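Local coordinates for NADP-dependent alcohol dehydrogenase (Entamoeba histolytica, PDB 2OUI), which probably catalyses the NADP-dependent, reversible oxidation of alcohols to aldehydes or ketones as a tetrameric, zinc-containing member of the medium-chain alcohol dehydrogenase family, at residues A[222-227]-A[249-254]; A[41-46]-A[265-270]; A[155-160]-A[294-299]; A[202-207]-A[213-218]; A[279-282]-A[287-290]. The protein carries 1 engineered substitution. All blocks are in the same frame, centred on the assembly; numbering follows the deposited sequence.

Contacts 1, 4 and 5 belong to the Rossmann-type parallel-sheet domain: contact 4 lies at its edge strand 214-216, contact 5 at strand 288-292, outermost within the chain and facing the second subunit, and contact 1 between two of its helices. Contacts 1 and 4 touch, with I223 packed on I216, while contacts 1 and 5, whose centres are about 13 Å apart, share the ammonium of K288. Contact 2 joins this domain to the GroES-like one; the centre of contact 3 is about 18 Å from that of contact 2, and V265 packs on helix 148-161. The side chains of Y267 and T295 each lie about 7 Å from the zinc held by C37, H59 and D150.

Contact 1 (A[222-227]-A[249-254]); sequences DIVEQI and FAQAVK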
# COMPACT_ATOMS: atom_id res chain seq x y z
N ASP A 222 1.43 -3.04 -36.12
CA ASP A 222 1.46 -3.71 -34.82
C ASP A 222 1.31 -2.69 -33.69
O ASP A 222 2.09 -1.72 -33.63
CB ASP A 222 2.79 -4.45 -34.66
CG ASP A 222 2.82 -5.28 -33.40
OD1 ASP A 222 3.23 -4.73 -32.36
OD2 ASP A 222 2.37 -6.45 -33.45
N ILE A 223 0.34 -2.90 -32.80
CA ILE A 223 0.04 -1.91 -31.74
C ILE A 223 1.17 -1.75 -30.72
O ILE A 223 1.38 -0.64 -30.20
CB ILE A 223 -1.32 -2.15 -31.04
CG1 ILE A 223 -1.36 -3.49 -30.30
CG2 ILE A 223 -2.47 -2.07 -32.07
CD1 ILE A 223 -1.00 -3.38 -28.86
N VAL A 224 1.91 -2.82 -30.44
CA VAL A 224 3.09 -2.72 -29.56
C VAL A 224 4.18 -1.83 -30.20
O VAL A 224 4.73 -0.92 -29.55
CB VAL A 224 3.64 -4.13 -29.16
CG1 VAL A 224 4.94 -4.03 -28.36
CG2 VAL A 224 2.57 -4.92 -28.37
N GLU A 225 4.49 -2.10 -31.47
CA GLU A 225 5.45 -1.28 -32.20
C GLU A 225 5.02 0.19 -32.23
O GLU A 225 5.83 1.10 -32.05
CB GLU A 225 5.65 -1.83 -33.61
CG GLU A 225 6.26 -3.24 -33.66
CD GLU A 225 7.73 -3.30 -33.22
OE1 GLU A 225 8.54 -2.43 -33.64
OE2 GLU A 225 8.08 -4.24 -32.47
N GLN A 226 3.73 0.43 -32.44
CA GLN A 226 3.22 1.80 -32.47
C GLN A 226 3.45 2.55 -31.15
O GLN A 226 3.83 3.73 -31.15
CB GLN A 226 1.72 1.79 -32.77
CG GLN A 226 1.34 1.57 -34.23
CD GLN A 226 -0.14 1.87 -34.44
OE1 GLN A 226 -0.94 0.97 -34.75
NE2 GLN A 226 -0.51 3.12 -34.24
N ILE A 227 3.19 1.87 -30.04
CA ILE A 227 3.33 2.48 -28.72
C ILE A 227 4.81 2.64 -28.35
O ILE A 227 5.19 3.65 -27.74
CB ILE A 227 2.54 1.69 -27.65
CG1 ILE A 227 1.04 2.00 -27.83
CG2 ILE A 227 3.01 2.05 -26.22
CD1 ILE A 227 0.12 0.96 -27.31
N PHE A 249 -2.27 -10.11 -23.12
CA PHE A 249 -1.35 -9.96 -22.00
C PHE A 249 0.09 -9.82 -22.46
O PHE A 249 0.84 -9.04 -21.86
CB PHE A 249 -1.50 -11.09 -20.98
CG PHE A 249 -2.76 -10.97 -20.14
CD1 PHE A 249 -4.00 -11.30 -20.68
CD2 PHE A 249 -2.69 -10.52 -18.83
CE1 PHE A 249 -5.17 -11.20 -19.90
CE2 PHE A 249 -3.85 -10.43 -18.04
CZ PHE A 249 -5.10 -10.77 -18.60
N ALA A 250 0.47 -10.59 -23.49
CA ALA A 250 1.81 -10.47 -24.06
C ALA A 250 2.06 -9.08 -24.62
O ALA A 250 3.16 -8.56 -24.50
CB ALA A 250 2.08 -11.56 -25.13
N GLN A 251 1.04 -8.48 -25.24
CA GLN A 251 1.17 -7.11 -25.75
C GLN A 251 1.40 -6.12 -24.61
O GLN A 251 2.25 -5.24 -24.73
CB GLN A 251 -0.07 -6.70 -26.56
CG GLN A 251 -0.31 -7.61 -27.75
CD GLN A 251 -1.51 -7.19 -28.55
OE1 GLN A 251 -1.45 -7.08 -29.79
NE2 GLN A 251 -2.61 -6.94 -27.87
N ALA A 252 0.65 -6.27 -23.53
CA ALA A 252 0.80 -5.41 -22.33
C ALA A 252 2.22 -5.50 -21.77
O ALA A 252 2.86 -4.49 -21.51
CB ALA A 252 -0.21 -5.81 -21.27
N VAL A 253 2.74 -6.73 -21.64
CA VAL A 253 4.06 -6.92 -21.05
C VAL A 253 5.12 -6.32 -21.98
O VAL A 253 6.12 -5.78 -21.50
CB VAL A 253 4.36 -8.43 -20.84
CG1 VAL A 253 5.86 -8.68 -20.53
CG2 VAL A 253 3.42 -9.02 -19.78
N LYS A 254 4.91 -6.40 -23.29
CA LYS A 254 5.94 -5.91 -24.23
C LYS A 254 5.96 -4.38 -24.33
O LYS A 254 6.99 -3.79 -24.69
CB LYS A 254 5.77 -6.53 -25.62
CG LYS A 254 6.02 -8.06 -25.65
CD LYS A 254 5.65 -8.66 -27.00
CE LYS A 254 5.82 -10.17 -26.97
NZ LYS A 254 5.57 -10.81 -28.31
O HOH W 1 0.99 -7.16 -31.10
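V224 and Q251 form the middle of a contact between two nearly parallel helices; the axes of the two short segments approach to 9.8 Å at 18°. CG1 of V224, anti to the backbone N (chi1 175°), reaches CB of K254 at 3.8 Å, and CG2 rests 3.7 Å from CB of Q251; valine suits the place, its two methyls serving two residues one turn apart. I223 has the rarer rotamer in which CG1 sits between the backbone N and the carbonyl carbon (chi1 63°). This turns CG1 and CD1 toward Q251, and CG1 lies 3.6 Å from OE1 of Q251. Q251, extended beyond CG, crosses this branch at about a right angle: its methylenes pack on V224, while its amide lies against I223 and reaches a water. That water donates to both OD2 of D222 and OE1 of Q251, 2.8 Å from each. D222 is the N-cap of its helix, its OD1 taking the N-H of E225 at 3.0 Å through the anti lone pair, so one carboxylate both caps and bridges. Behind the pair, A252 and V253 of helix 248-255 pack on I262 of strand 260-264, and I227 of helix 223-230 on V236 of strand 236-241.

Contact 2 (A[41-46]-A[265-270]); sequences THTVWA and VNYLGE. With EDO (1,2-ethanediol), chain I.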
# COMPACT_ATOMS: atom_id res chain seq x y z
N THR A 41 -22.69 -12.78 -23.16
CA THR A 41 -22.43 -13.47 -24.43
C THR A 41 -21.33 -14.55 -24.27
O THR A 41 -21.46 -15.63 -24.86
CB THR A 41 -22.09 -12.48 -25.61
OG1 THR A 41 -20.78 -11.93 -25.42
CG2 THR A 41 -23.10 -11.34 -25.67
N HIS A 42 -20.28 -14.27 -23.48
CA HIS A 42 -19.25 -15.30 -23.19
C HIS A 42 -19.90 -16.47 -22.45
O HIS A 42 -19.70 -17.64 -22.79
CB HIS A 42 -18.09 -14.78 -22.32
CG HIS A 42 -17.38 -13.57 -22.85
ND1 HIS A 42 -17.31 -13.26 -24.20
CD2 HIS A 42 -16.66 -12.61 -22.21
CE1 HIS A 42 -16.60 -12.16 -24.36
NE2 HIS A 42 -16.20 -11.74 -23.17
N THR A 43 -20.70 -16.15 -21.43
CA THR A 43 -21.35 -17.17 -20.62
C THR A 43 -22.26 -18.07 -21.45
O THR A 43 -22.17 -19.30 -21.36
CB THR A 43 -22.10 -16.51 -19.44
OG1 THR A 43 -21.15 -15.79 -18.64
CG2 THR A 43 -22.87 -17.53 -18.59
N VAL A 44 -23.11 -17.47 -22.29
CA VAL A 44 -24.07 -18.24 -23.09
C VAL A 44 -23.43 -18.93 -24.30
O VAL A 44 -23.56 -20.15 -24.47
CB VAL A 44 -25.29 -17.38 -23.57
CG1 VAL A 44 -26.21 -18.18 -24.52
CG2 VAL A 44 -26.08 -16.84 -22.39
N TRP A 45 -22.74 -18.17 -25.15
CA TRP A 45 -22.34 -18.76 -26.44
C TRP A 45 -20.94 -19.40 -26.40
O TRP A 45 -20.65 -20.27 -27.21
CB TRP A 45 -22.53 -17.79 -27.62
CG TRP A 45 -24.01 -17.57 -27.98
CD1 TRP A 45 -24.79 -18.35 -28.79
CD2 TRP A 45 -24.85 -16.50 -27.53
NE1 TRP A 45 -26.06 -17.83 -28.87
CE2 TRP A 45 -26.12 -16.69 -28.11
CE3 TRP A 45 -24.63 -15.37 -26.70
CZ2 TRP A 45 -27.18 -15.82 -27.88
CZ3 TRP A 45 -25.69 -14.51 -26.48
CH2 TRP A 45 -26.95 -14.74 -27.06
N ALA A 46 -20.10 -18.98 -25.46
CA ALA A 46 -18.76 -19.55 -25.30
C ALA A 46 -18.70 -20.60 -24.19
O ALA A 46 -17.75 -21.39 -24.13
CB ALA A 46 -17.69 -18.43 -25.04
N VAL A 265 -9.31 -6.35 -16.44
CA VAL A 265 -10.70 -6.53 -16.00
C VAL A 265 -11.49 -7.28 -17.07
O VAL A 265 -12.68 -7.50 -16.90
CB VAL A 265 -11.41 -5.19 -15.68
CG1 VAL A 265 -10.94 -4.64 -14.32
CG2 VAL A 265 -11.17 -4.16 -16.81
N ASN A 266 -10.83 -7.63 -18.19
CA ASN A 266 -11.50 -8.43 -19.21
C ASN A 266 -11.79 -9.85 -18.75
O ASN A 266 -10.92 -10.55 -18.22
CB ASN A 266 -10.66 -8.50 -20.49
CG ASN A 266 -11.45 -9.05 -21.67
OD1 ASN A 266 -12.65 -8.79 -21.80
ND2 ASN A 266 -10.79 -9.77 -22.53
N TYR A 267 -13.04 -10.25 -18.94
CA TYR A 267 -13.48 -11.62 -18.73
C TYR A 267 -13.06 -12.44 -19.95
O TYR A 267 -13.55 -12.21 -21.08
CB TYR A 267 -15.00 -11.58 -18.51
CG TYR A 267 -15.80 -12.88 -18.55
CD1 TYR A 267 -17.19 -12.81 -18.59
CD2 TYR A 267 -15.21 -14.16 -18.57
CE1 TYR A 267 -17.97 -13.94 -18.63
CE2 TYR A 267 -16.01 -15.33 -18.62
CZ TYR A 267 -17.39 -15.19 -18.63
OH TYR A 267 -18.26 -16.27 -18.69
N LEU A 268 -12.10 -13.34 -19.75
CA LEU A 268 -11.51 -14.13 -20.83
C LEU A 268 -12.32 -15.39 -21.12
O LEU A 268 -12.44 -16.28 -20.28
CB LEU A 268 -10.07 -14.51 -20.48
CG LEU A 268 -9.20 -13.34 -20.05
CD1 LEU A 268 -7.94 -13.82 -19.32
CD2 LEU A 268 -8.81 -12.44 -21.22
N GLY A 269 -12.85 -15.46 -22.34
CA GLY A 269 -13.84 -16.47 -22.72
C GLY A 269 -13.34 -17.78 -23.29
O GLY A 269 -14.11 -18.72 -23.42
N GLU A 270 -12.06 -17.84 -23.67
CA GLU A 270 -11.52 -19.07 -24.23
C GLU A 270 -10.01 -19.08 -24.20
O GLU A 270 -9.40 -18.04 -23.99
CB GLU A 270 -11.99 -19.26 -25.67
CG GLU A 270 -11.65 -18.12 -26.61
CD GLU A 270 -12.09 -18.43 -28.03
OE1 GLU A 270 -13.21 -18.98 -28.21
OE2 GLU A 270 -11.32 -18.14 -28.96
C1 EDO I . -16.27 -7.18 -18.32
O1 EDO I . -15.03 -7.78 -18.74
C2 EDO I . -17.25 -7.11 -19.49
O2 EDO I . -17.18 -8.26 -20.36
O HOH W 2 -15.34 -9.22 -22.28
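H42 presents the edge of its imidazole to the face of Y267, a T-shaped pair with centroids 5.0 Å apart and planes at 84°. This is the tight part of the contact, close to the zinc cleft, where a cacodylate lies about 4 Å from the side chain of Y267. CD2 of H42 stands over the phenol near its rim, and CB of H42 adds a CH-pi contact 4.1 Å from the ring centroid. Y267 has CG anti to the backbone N (chi1 167°), which sends the ring out toward helix 38-46 until its hydroxyl meets T43. OH donates to OG1 of T43 over 2.9 Å, and OG1 is also bonded to the carbonyl of S39. Tyrosine suits this place because it offers a broad face and a polar end together.

The other side is looser and wet. A water shares a hydrogen bond with NE2 of H42 at 2.8 Å, donates to OD1 of N266 and meets a bound ethanediol, whose O1 accepts from N of Y267. At the rim A46 merely brings CB to 3.9 Å from O of G269. Within this contact one direct hydrogen bond and an aromatic pair join the GroES-like part to the probable nucleotide-binding part; the diol-water network may be particular to the crystal.

Contact 3 (A[155-160]-A[294-299]); sequences GFHGAE and LTPGGR. With EDO (1,2-ethanediol), chain L; EDO (1,2-ethanediol), chain K.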
# COMPACT_ATOMS: atom_id res chain seq x y z
N GLY A 155 -14.63 -0.63 -15.26
CA GLY A 155 -13.67 0.21 -15.96
C GLY A 155 -12.73 0.93 -14.99
O GLY A 155 -11.50 0.86 -15.14
N PHE A 156 -13.31 1.58 -13.98
CA PHE A 156 -12.50 2.22 -12.94
C PHE A 156 -11.64 1.21 -12.21
O PHE A 156 -10.50 1.53 -11.85
CB PHE A 156 -13.35 2.99 -11.92
CG PHE A 156 -13.84 4.33 -12.43
CD1 PHE A 156 -14.03 4.55 -13.80
CD2 PHE A 156 -14.14 5.36 -11.54
CE1 PHE A 156 -14.52 5.78 -14.27
CE2 PHE A 156 -14.62 6.59 -12.01
CZ PHE A 156 -14.80 6.80 -13.38
N HIS A 157 -12.16 0.01 -11.95
CA HIS A 157 -11.35 -1.02 -11.27
C HIS A 157 -10.12 -1.44 -12.10
O HIS A 157 -9.08 -1.71 -11.53
CB HIS A 157 -12.19 -2.24 -10.82
CG HIS A 157 -11.48 -3.11 -9.83
ND1 HIS A 157 -10.93 -2.62 -8.67
CD2 HIS A 157 -11.23 -4.44 -9.83
CE1 HIS A 157 -10.35 -3.61 -8.00
NE2 HIS A 157 -10.54 -4.73 -8.69
N GLY A 158 -10.23 -1.46 -13.42
CA GLY A 158 -9.06 -1.70 -14.31
C GLY A 158 -8.00 -0.63 -14.04
O GLY A 158 -6.82 -0.95 -13.87
N ALA A 159 -8.44 0.61 -13.93
CA ALA A 159 -7.54 1.71 -13.62
C ALA A 159 -6.94 1.61 -12.22
O ALA A 159 -5.75 1.90 -12.02
CB ALA A 159 -8.23 3.04 -13.84
N GLU A 160 -7.74 1.17 -11.25
CA GLU A 160 -7.26 0.95 -9.89
C GLU A 160 -6.21 -0.16 -9.84
O GLU A 160 -5.18 -0.01 -9.16
CB GLU A 160 -8.42 0.63 -8.95
CG GLU A 160 -9.40 1.80 -8.76
CD GLU A 160 -10.70 1.37 -8.04
OE1 GLU A 160 -11.22 0.25 -8.32
OE2 GLU A 160 -11.23 2.15 -7.23
N LEU A 294 -12.15 -9.10 -10.71
CA LEU A 294 -13.59 -8.79 -10.69
C LEU A 294 -13.94 -7.47 -9.97
O LEU A 294 -13.38 -7.15 -8.93
CB LEU A 294 -14.28 -9.96 -9.98
CG LEU A 294 -15.80 -9.94 -9.89
CD1 LEU A 294 -16.45 -9.97 -11.28
CD2 LEU A 294 -16.24 -11.12 -9.04
N THR A 295 -14.88 -6.69 -10.52
CA THR A 295 -15.21 -5.39 -9.91
C THR A 295 -15.67 -5.50 -8.46
O THR A 295 -16.36 -6.47 -8.09
CB THR A 295 -16.30 -4.67 -10.74
OG1 THR A 295 -16.63 -3.42 -10.11
CG2 THR A 295 -17.55 -5.56 -10.91
N PRO A 296 -15.33 -4.50 -7.63
CA PRO A 296 -16.05 -4.26 -6.39
C PRO A 296 -17.55 -4.07 -6.65
O PRO A 296 -17.98 -3.76 -7.77
CB PRO A 296 -15.46 -2.93 -5.90
CG PRO A 296 -14.07 -2.92 -6.46
CD PRO A 296 -14.22 -3.54 -7.81
N GLY A 297 -18.34 -4.24 -5.60
CA GLY A 297 -19.77 -3.95 -5.66
C GLY A 297 -20.26 -3.52 -4.29
O GLY A 297 -19.47 -3.03 -3.46
N GLY A 298 -21.56 -3.65 -4.05
CA GLY A 298 -22.16 -3.11 -2.84
C GLY A 298 -22.53 -1.64 -2.96
O GLY A 298 -22.25 -0.98 -3.95
N ARG A 299 -23.12 -1.10 -1.90
CA ARG A 299 -23.74 0.19 -2.04
C ARG A 299 -22.70 1.28 -1.94
O ARG A 299 -22.82 2.31 -2.58
CB ARG A 299 -24.87 0.39 -1.03
CG ARG A 299 -24.47 1.09 0.21
CD ARG A 299 -25.71 1.39 1.06
NE ARG A 299 -25.37 1.23 2.47
CZ ARG A 299 -24.84 2.19 3.22
NH1 ARG A 299 -24.59 3.39 2.70
NH2 ARG A 299 -24.57 1.95 4.48
C1 EDO L . -4.07 4.22 -6.90
O1 EDO L . -3.01 4.55 -7.80
C2 EDO L . -5.10 3.35 -7.63
O2 EDO L . -4.76 1.97 -7.44
C1 EDO K . -8.28 4.33 -5.70
O1 EDO K . -7.44 5.28 -6.31
C2 EDO K . -9.69 4.88 -5.84
O2 EDO K . -10.64 3.85 -5.61
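OG1 of T295 is held twice: it donates to O of P296 at 2.7 Å, on a carbonyl lone pair, and is bonded to OG1 of T153 as well. This hydroxyl lies along its own segment, beside the place where H157 meets P296. CD of P296 lies over one face of the imidazole, 3.5 Å from the centroid and 15° off the normal, a CH-pi contact. Proline fits here because its CD, bonded to the amide nitrogen, carries slightly polarised C-H bonds that can face the imidazole. H157 stretches out from its helix with CG anti to the backbone N (chi1 -165°), far enough to meet the loop. CD2 of H157 also comes within 3.6 Å of O of L294, obliquely to the ring. The rotation of the ring is fixed by E160, whose OE1 accepts from ND1 of H157 at 2.9 Å, almost exactly in the imidazole plane; its other oxygen, OE2, forms a salt bridge with R301. The remaining imidazole nitrogen, NE2, is hydrogen-bonded to H287 of the second subunit. The contact lies where helix 148-161 meets the loop leading from strand 288-292 into helix 298-310, whose R301 packs on both H157 and P296.

Contact 4 (A[202-207]-A[213-218]); sequences HCCDIA and TDIINY
I215 rises from its strand toward the helix and sets its two branches against different parts of C204. CG2 meets the thiol, 3.7 Å from SG of C204. The other branch, CG1 carrying CD1, bends back (chi1 -62°, chi2 -54°) beneath the helical backbone: CD1 is 3.4 Å from O of C204 and 4.0 Å from CB of A207. The isoleucine thus straddles one turn of helix, with sulfur against one arm and a carbonyl oxygen and a methyl against the other. C204 holds SG beside its own backbone N (chi1 -65°), which brings sulfur to the CG2 side of the isoleucine. This is the return half of a right-handed beta-alpha-beta crossover of the Rossmann type, in which strand 194-197, helix 201-209 and strand 214-216 follow one another and the two strands lie parallel and adjacent. Small residues suit the helical face here: alanine and cysteine let the helix lie close over the edge strand, while branched I215 packs against both. I216 points to the other face of the sheet, where it packs on I223 and I227 of helix 223-230. The side chain of C204 also lies about 3 Å from a bound nitrate, probably from the crystallisation liquor.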
# COMPACT_ATOMS: atom_id res chain seq x y z
N HIS A 202 -16.40 4.48 -33.64
CA HIS A 202 -17.14 5.30 -32.68
C HIS A 202 -16.54 5.20 -31.28
O HIS A 202 -16.44 6.20 -30.55
CB HIS A 202 -18.64 4.98 -32.66
CG HIS A 202 -19.44 5.94 -31.84
ND1 HIS A 202 -19.49 7.30 -32.10
CD2 HIS A 202 -20.21 5.75 -30.73
CE1 HIS A 202 -20.24 7.90 -31.20
NE2 HIS A 202 -20.69 6.98 -30.36
N CYS A 203 -16.08 4.00 -30.92
CA CYS A 203 -15.39 3.79 -29.64
C CYS A 203 -14.15 4.65 -29.51
O CYS A 203 -13.92 5.25 -28.45
CB CYS A 203 -15.04 2.32 -29.44
SG CYS A 203 -16.52 1.34 -29.05
N CYS A 204 -13.34 4.69 -30.57
CA CYS A 204 -12.15 5.54 -30.63
C CYS A 204 -12.48 7.02 -30.45
O CYS A 204 -11.83 7.72 -29.67
CB CYS A 204 -11.44 5.33 -31.98
SG CYS A 204 -10.75 3.63 -32.19
N ASP A 205 -13.49 7.50 -31.16
CA ASP A 205 -13.85 8.90 -31.07
C ASP A 205 -14.26 9.23 -29.63
O ASP A 205 -13.83 10.24 -29.07
CB ASP A 205 -15.02 9.20 -32.02
CG ASP A 205 -14.62 9.14 -33.50
OD1 ASP A 205 -13.42 9.37 -33.82
OD2 ASP A 205 -15.51 8.85 -34.31
N ILE A 206 -15.07 8.36 -29.03
CA ILE A 206 -15.54 8.57 -27.65
C ILE A 206 -14.41 8.50 -26.62
O ILE A 206 -14.43 9.22 -25.60
CB ILE A 206 -16.71 7.61 -27.28
CG1 ILE A 206 -17.95 7.89 -28.15
CG2 ILE A 206 -17.09 7.73 -25.77
CD1 ILE A 206 -18.51 9.33 -28.06
N ALA A 207 -13.40 7.66 -26.87
CA ALA A 207 -12.26 7.59 -25.94
C ALA A 207 -11.57 8.96 -25.78
O ALA A 207 -11.20 9.34 -24.66
CB ALA A 207 -11.30 6.54 -26.36
N THR A 213 -5.52 10.53 -25.10
CA THR A 213 -4.78 11.51 -25.90
C THR A 213 -4.31 10.94 -27.23
O THR A 213 -4.03 11.71 -28.16
CB THR A 213 -3.53 12.04 -25.13
OG1 THR A 213 -2.72 10.93 -24.73
CG2 THR A 213 -3.92 12.78 -23.87
N ASP A 214 -4.21 9.61 -27.32
CA ASP A 214 -3.60 8.94 -28.47
C ASP A 214 -4.38 7.66 -28.79
O ASP A 214 -4.25 6.68 -28.08
CB ASP A 214 -2.15 8.54 -28.19
CG ASP A 214 -1.23 9.73 -27.98
OD1 ASP A 214 -1.24 10.27 -26.85
OD2 ASP A 214 -0.49 10.10 -28.93
N ILE A 215 -5.15 7.67 -29.88
CA ILE A 215 -5.81 6.45 -30.35
C ILE A 215 -4.80 5.58 -31.09
O ILE A 215 -4.14 6.04 -32.01
CB ILE A 215 -6.99 6.76 -31.31
CG1 ILE A 215 -8.07 7.58 -30.59
CG2 ILE A 215 -7.57 5.46 -31.89
CD1 ILE A 215 -8.56 6.96 -29.30
N ILE A 216 -4.70 4.32 -30.69
CA ILE A 216 -3.84 3.37 -31.38
C ILE A 216 -4.71 2.33 -32.09
O ILE A 216 -5.37 1.50 -31.46
CB ILE A 216 -2.87 2.72 -30.39
CG1 ILE A 216 -2.00 3.80 -29.71
CG2 ILE A 216 -1.98 1.69 -31.08
CD1 ILE A 216 -1.00 4.49 -30.64
N ASN A 217 -4.74 2.43 -33.42
CA ASN A 217 -5.54 1.57 -34.26
C ASN A 217 -4.62 0.57 -34.94
O ASN A 217 -3.72 0.96 -35.65
CB ASN A 217 -6.28 2.42 -35.30
CG ASN A 217 -7.34 1.63 -36.04
OD1 ASN A 217 -7.05 0.58 -36.60
ND2 ASN A 217 -8.57 2.14 -36.04
N TYR A 218 -4.88 -0.73 -34.75
CA TYR A 218 -4.04 -1.79 -35.36
C TYR A 218 -3.89 -1.72 -36.88
O TYR A 218 -2.92 -2.25 -37.44
CB TYR A 218 -4.54 -3.18 -34.96
CG TYR A 218 -5.68 -3.66 -35.81
CD1 TYR A 218 -5.44 -4.40 -36.97
CD2 TYR A 218 -7.01 -3.36 -35.48
CE1 TYR A 218 -6.48 -4.84 -37.78
CE2 TYR A 218 -8.07 -3.80 -36.28
CZ TYR A 218 -7.79 -4.54 -37.42
OH TYR A 218 -8.80 -4.98 -38.24

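Contact 5 (A[279-282]-A[287-290]); sequences SEWG and HKHI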
# COMPACT_ATOMS: atom_id res chain seq x y z
N SER A 279 11.08 -13.59 -21.83
CA SER A 279 12.13 -12.57 -21.95
C SER A 279 11.67 -11.17 -21.58
O SER A 279 12.34 -10.49 -20.79
CB SER A 279 12.74 -12.54 -23.35
OG SER A 279 13.65 -13.62 -23.51
N GLU A 280 10.52 -10.75 -22.13
CA GLU A 280 9.97 -9.40 -21.88
C GLU A 280 9.43 -9.21 -20.48
O GLU A 280 9.23 -8.09 -20.03
CB GLU A 280 8.89 -9.04 -22.89
CG GLU A 280 9.48 -8.75 -24.28
CD GLU A 280 9.60 -10.01 -25.15
OE1 GLU A 280 9.94 -9.87 -26.35
OE2 GLU A 280 9.35 -11.13 -24.63
N TRP A 281 9.18 -10.32 -19.79
CA TRP A 281 8.81 -10.24 -18.38
C TRP A 281 10.05 -10.22 -17.48
O TRP A 281 9.94 -10.48 -16.29
CB TRP A 281 7.88 -11.41 -18.00
CG TRP A 281 6.94 -11.11 -16.83
CD1 TRP A 281 6.06 -10.06 -16.73
CD2 TRP A 281 6.78 -11.88 -15.63
NE1 TRP A 281 5.37 -10.13 -15.54
CE2 TRP A 281 5.78 -11.24 -14.85
CE3 TRP A 281 7.34 -13.07 -15.15
CZ2 TRP A 281 5.39 -11.72 -13.60
CZ3 TRP A 281 6.93 -13.56 -13.89
CH2 TRP A 281 5.97 -12.88 -13.14
N GLY A 282 11.23 -9.91 -18.04
CA GLY A 282 12.43 -9.79 -17.22
C GLY A 282 12.92 -11.13 -16.74
O GLY A 282 13.51 -11.25 -15.67
N HIS A 287 9.59 -7.00 -12.35
CA HIS A 287 8.53 -6.30 -11.56
C HIS A 287 7.40 -5.74 -12.43
O HIS A 287 6.95 -4.60 -12.23
CB HIS A 287 9.12 -5.19 -10.66
CG HIS A 287 9.92 -5.70 -9.49
ND1 HIS A 287 11.28 -5.90 -9.55
CD2 HIS A 287 9.55 -6.02 -8.22
CE1 HIS A 287 11.72 -6.32 -8.37
NE2 HIS A 287 10.69 -6.38 -7.54
N LYS A 288 6.97 -6.51 -13.42
CA LYS A 288 5.81 -6.12 -14.22
C LYS A 288 4.65 -6.88 -13.58
O LYS A 288 4.40 -8.03 -13.90
CB LYS A 288 6.02 -6.50 -15.70
CG LYS A 288 7.18 -5.72 -16.37
CD LYS A 288 7.33 -6.08 -17.85
CE LYS A 288 8.31 -5.12 -18.52
NZ LYS A 288 8.49 -5.36 -20.01
N HIS A 289 4.01 -6.24 -12.61
CA HIS A 289 3.00 -6.90 -11.80
C HIS A 289 1.76 -7.14 -12.63
O HIS A 289 1.32 -6.24 -13.36
CB HIS A 289 2.67 -6.07 -10.56
CG HIS A 289 3.87 -5.68 -9.74
ND1 HIS A 289 4.57 -6.59 -8.98
CD2 HIS A 289 4.49 -4.49 -9.58
CE1 HIS A 289 5.56 -5.98 -8.37
NE2 HIS A 289 5.55 -4.70 -8.72
N ILE A 290 1.16 -8.32 -12.50
CA ILE A 290 0.02 -8.67 -13.33
C ILE A 290 -1.19 -8.88 -12.43
O ILE A 290 -1.18 -9.74 -11.56
CB ILE A 290 0.28 -9.94 -14.18
CG1 ILE A 290 1.42 -9.70 -15.16
CG2 ILE A 290 -1.00 -10.35 -14.96
CD1 ILE A 290 1.98 -10.99 -15.72
O HOH W 3 8.11 -9.33 -14.01
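Two hydrogen bonds tie K288 to the turn: its NZ donates to O of E280, and its own O accepts from NE1 of W281. The first, from NZ of K288 to O of E280, spans 2.8 Å and approaches in the carbonyl plane with a C=O...N angle of 158°. The second, from NE1 of W281 to O of K288, is also 2.8 Å; the oxygen is met on a lone pair but lies out of the indole plane, and the N-H...O angle is 142°, so the bond is bent. The lysine chain, extended beyond CG, runs past the tryptophan in the opposite direction, and this length carries its ammonium to the turn. The same NZ also bonds to the carbonyl of V253, in the last turn of helix 248-255. A water completes the seam, donating to O of W281 and accepting from N of K288 at 3.1 Å each.

Packing lies outside these bonds. CD1 of I290 stands 3.5 Å from NE1 of W281, obliquely to the ring. S279 to G282 form a type I beta turn, which after strand 273-277 folds back on strand 288-292 at the subunit interface; there W281 packs on I274 and I290 on W281 of the second subunit. A buried lysine amid carbonyl oxygens is thus gripped by neutral dipoles, which probably helps to stabilise its positive charge, while tryptophan supplies both the donor and the apolar bulk.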